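Halogenase (Chondromyces crocatus, PDB 3E1T) is an FAD-dependent halogenase that probably installs the chlorine of the natural product chondrochloren. Local coordinates at residues 299-304 with 324-329. Sequence-based numbering, arbitrary orientation.
With FAD (flavin-adenine dinucleotide), chain C.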
loop_
_atom_site.group_PDB
_atom_site.type_symbol
_atom_site.label_atom_id
_atom_site.label_comp_id
_atom_site.label_asym_id
_atom_site.label_seq_id
_atom_site.Cartn_x
_atom_site.Cartn_y
_atom_site.Cartn_z
ATOM N N ALA A 299 7.311 13.126 -10.917
ATOM C CA ALA A 299 7.467 12.270 -9.734
ATOM C C ALA A 299 6.472 11.113 -9.763
ATOM O O ALA A 299 5.457 11.181 -10.463
ATOM C CB ALA A 299 7.295 13.064 -8.482
ATOM N N LEU A 300 6.763 10.052 -9.004
ATOM C CA LEU A 300 5.845 8.918 -8.870
ATOM C C LEU A 300 5.410 8.829 -7.414
ATOM O O LEU A 300 6.230 8.939 -6.489
ATOM C CB LEU A 300 6.496 7.592 -9.308
ATOM C CG LEU A 300 7.303 7.507 -10.609
ATOM C CD1 LEU A 300 8.174 6.232 -10.664
ATOM C CD2 LEU A 300 6.387 7.592 -11.831
ATOM N N VAL A 301 4.116 8.645 -7.206
ATOM C CA VAL A 301 3.605 8.472 -5.836
ATOM C C VAL A 301 2.744 7.229 -5.773
ATOM O O VAL A 301 2.162 6.812 -6.785
ATOM C CB VAL A 301 2.809 9.716 -5.299
ATOM C CG1 VAL A 301 3.660 10.975 -5.277
ATOM C CG2 VAL A 301 1.585 9.946 -6.089
ATOM N N GLY A 302 2.672 6.631 -4.586
ATOM C CA GLY A 302 1.798 5.498 -4.355
ATOM C C GLY A 302 2.229 4.266 -5.116
ATOM O O GLY A 302 3.419 4.046 -5.304
ATOM N N ASP A 303 1.255 3.484 -5.585
ATOM C CA ASP A 303 1.546 2.213 -6.228
ATOM C C ASP A 303 2.306 2.387 -7.540
ATOM O O ASP A 303 2.939 1.443 -8.025
ATOM C CB ASP A 303 0.269 1.451 -6.510
ATOM C CG ASP A 303 -0.276 0.711 -5.306
ATOM O OD1 ASP A 303 0.198 0.908 -4.162
ATOM O OD2 ASP A 303 -1.219 -0.068 -5.534
ATOM N N ALA A 304 2.228 3.574 -8.132
ATOM C CA ALA A 304 3.017 3.861 -9.341
ATOM C C ALA A 304 4.500 3.746 -9.042
ATOM O O ALA A 304 5.264 3.301 -9.891
ATOM C CB ALA A 304 2.690 5.260 -9.873
ATOM N N LEU A 324 1.871 13.645 0.436
ATOM C CA LEU A 324 2.347 14.734 1.307
ATOM C C LEU A 324 3.779 15.187 1.047
ATOM O O LEU A 324 4.073 16.385 1.083
ATOM C CB LEU A 324 2.223 14.331 2.777
ATOM C CG LEU A 324 2.686 15.289 3.882
ATOM C CD1 LEU A 324 1.770 16.516 3.997
ATOM C CD2 LEU A 324 2.738 14.535 5.204
ATOM N N LEU A 325 4.681 14.228 0.850
ATOM C CA LEU A 325 6.085 14.516 0.603
ATOM C C LEU A 325 6.279 15.209 -0.743
ATOM O O LEU A 325 7.118 16.103 -0.883
ATOM C CB LEU A 325 6.905 13.220 0.631
ATOM C CG LEU A 325 7.028 12.479 1.966
ATOM C CD1 LEU A 325 7.741 11.156 1.741
ATOM C CD2 LEU A 325 7.765 13.331 2.969
ATOM N N VAL A 326 5.526 14.770 -1.740
ATOM C CA VAL A 326 5.625 15.387 -3.062
ATOM C C VAL A 326 4.970 16.767 -2.999
ATOM O O VAL A 326 5.529 17.734 -3.509
ATOM C CB VAL A 326 5.021 14.501 -4.171
ATOM C CG1 VAL A 326 4.813 15.298 -5.461
ATOM C CG2 VAL A 326 5.937 13.354 -4.453
ATOM N N ALA A 327 3.828 16.852 -2.321
ATOM C CA ALA A 327 3.121 18.133 -2.126
ATOM C C ALA A 327 4.031 19.175 -1.508
ATOM O O ALA A 327 4.025 20.319 -1.947
ATOM C CB ALA A 327 1.883 17.948 -1.279
ATOM N N ARG A 328 4.818 18.775 -0.503
ATOM C CA ARG A 328 5.788 19.662 0.143
ATOM C C ARG A 328 6.913 20.099 -0.771
ATOM O O ARG A 328 7.375 21.247 -0.687
ATOM C CB ARG A 328 6.396 19.021 1.388
ATOM C CG ARG A 328 5.458 18.991 2.561
ATOM C CD ARG A 328 6.103 18.350 3.757
ATOM N NE ARG A 328 5.119 18.243 4.832
ATOM C CZ ARG A 328 5.229 17.443 5.882
ATOM N NH1 ARG A 328 6.290 16.653 6.019
ATOM N NH2 ARG A 328 4.268 17.428 6.787
ATOM N N ALA A 329 7.375 19.193 -1.626
ATOM C CA ALA A 329 8.404 19.556 -2.598
ATOM C C ALA A 329 7.836 20.594 -3.564
ATOM O O ALA A 329 8.464 21.633 -3.801
ATOM C CB ALA A 329 8.928 18.330 -3.344
HETATM P PA FAD C . -4.837 3.586 -6.961
HETATM O O1A FAD C . -5.709 3.430 -5.743
HETATM O O2A FAD C . -4.651 2.349 -7.769
HETATM O O5B FAD C . -5.521 4.713 -7.895
HETATM C C5B FAD C . -4.912 5.142 -9.103
HETATM C C4B FAD C . -5.964 5.815 -9.991
HETATM O O4B FAD C . -5.420 6.153 -11.251
HETATM C C3B FAD C . -7.135 4.877 -10.263
HETATM O O3B FAD C . -8.317 5.540 -9.874
HETATM C C2B FAD C . -7.127 4.654 -11.761
HETATM O O2B FAD C . -8.435 4.664 -12.259
HETATM C C1B FAD C . -6.339 5.847 -12.269
HETATM N N9A FAD C . -5.593 5.629 -13.522
HETATM C C8A FAD C . -4.922 4.511 -13.949
HETATM N N7A FAD C . -4.369 4.792 -15.152
HETATM C C5A FAD C . -4.664 6.070 -15.491
HETATM C C6A FAD C . -4.368 6.870 -16.606
HETATM N N6A FAD C . -3.758 6.366 -17.687
HETATM N N1A FAD C . -4.832 8.164 -16.639
HETATM C C2A FAD C . -5.602 8.669 -15.623
HETATM N N3A FAD C . -5.897 7.869 -14.540
HETATM C C4A FAD C . -5.432 6.601 -14.471
HETATM N N1 FAD C . -3.691 -1.038 1.112
HETATM C C2 FAD C . -4.182 -0.675 2.335
HETATM O O2 FAD C . -3.930 0.455 2.747
HETATM N N3 FAD C . -4.922 -1.584 3.070
HETATM C C4 FAD C . -5.185 -2.856 2.573
HETATM O O4 FAD C . -5.862 -3.661 3.215
HETATM C C4X FAD C . -4.673 -3.226 1.336
HETATM N N5 FAD C . -4.912 -4.480 0.807
HETATM C C5X FAD C . -4.399 -4.817 -0.431
HETATM C C6 FAD C . -4.626 -6.087 -0.972
HETATM C C7 FAD C . -4.098 -6.420 -2.230
HETATM C C7M FAD C . -4.161 -7.848 -2.692
HETATM C C8 FAD C . -3.339 -5.486 -2.946
HETATM C C8M FAD C . -2.584 -5.866 -4.200
HETATM C C9 FAD C . -3.128 -4.222 -2.406
HETATM C C9A FAD C . -3.648 -3.881 -1.152
HETATM N N10 FAD C . -3.427 -2.615 -0.643
HETATM C C10 FAD C . -3.927 -2.289 0.600
HETATM C "C1'" FAD C . -2.712 -1.559 -1.469
HETATM C "C2'" FAD C . -3.640 -0.505 -2.083
HETATM O "O2'" FAD C . -4.474 -1.155 -3.021
HETATM C "C3'" FAD C . -2.834 0.587 -2.803
HETATM O "O3'" FAD C . -1.621 0.843 -2.129
HETATM C "C4'" FAD C . -3.537 1.939 -2.918
HETATM O "O4'" FAD C . -4.727 1.789 -3.660
HETATM C "C5'" FAD C . -2.616 2.929 -3.630
HETATM O "O5'" FAD C . -3.350 4.053 -4.030
HETATM P P FAD C . -2.913 4.926 -5.306
HETATM O O1P FAD C . -3.530 6.303 -5.187
HETATM O O2P FAD C . -1.422 5.036 -5.384
HETATM O O3P FAD C . -3.379 4.088 -6.571
#
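Val301 and Val326 join the last strand of the FAD-binding Rossmann-type sheet to helix 315-333, which packs against that sheet, just before the chain turns into the flavin pocket through a Gly-Asp pair, consistent with the GD motif of related flavin-dependent monooxygenases. Strand 298-300 is the edge strand of the five-stranded parallel sheet, and Val301 continues its line, bonded by backbone to Asp166. The contact is small and wholly apolar. CG1 of Val301 meets CG2 of Val326 at 3.4 Å, tighter than methyl groups usually pack, and the same CG1 lies 3.9 Å from Val326 CB. Val326 stands with CG1 anti to its backbone N (chi1 166°), which places CG2 beside that N and turns it to the strand. There it also approaches the CB of Ala299 at 4.3 Å, a light contact in which alanine offers the helix a single methyl, while branched valine suits both an extended backbone and a buried face. Val165, Leu22 of the neighbouring helix 17-27 and Phe347 of helix 340-368 also touch Val326.

Beyond Val301 the chemistry changes from apolar to polar. Gly302, with no side chain and a positive phi (68°), lets its CA pass 3.4 Å from FAD O2P. The turn presents Asp303 N to that oxygen in a fairly straight bond of 3.1 Å (161°). Asp303 OD1 accepts a 2.7 Å hydrogen bond from ribityl O3', so one residue grips FAD through backbone and side chain alike; Gly302 N, bonded to Ser322 OG, adds a polar tie between turn and helix. The valine and alanine methyls, having no directional bonds, therefore fit by shape, whereas Asp303 supplies part of the polar hold on the cofactor, which Gly18 and Val316 bond as well.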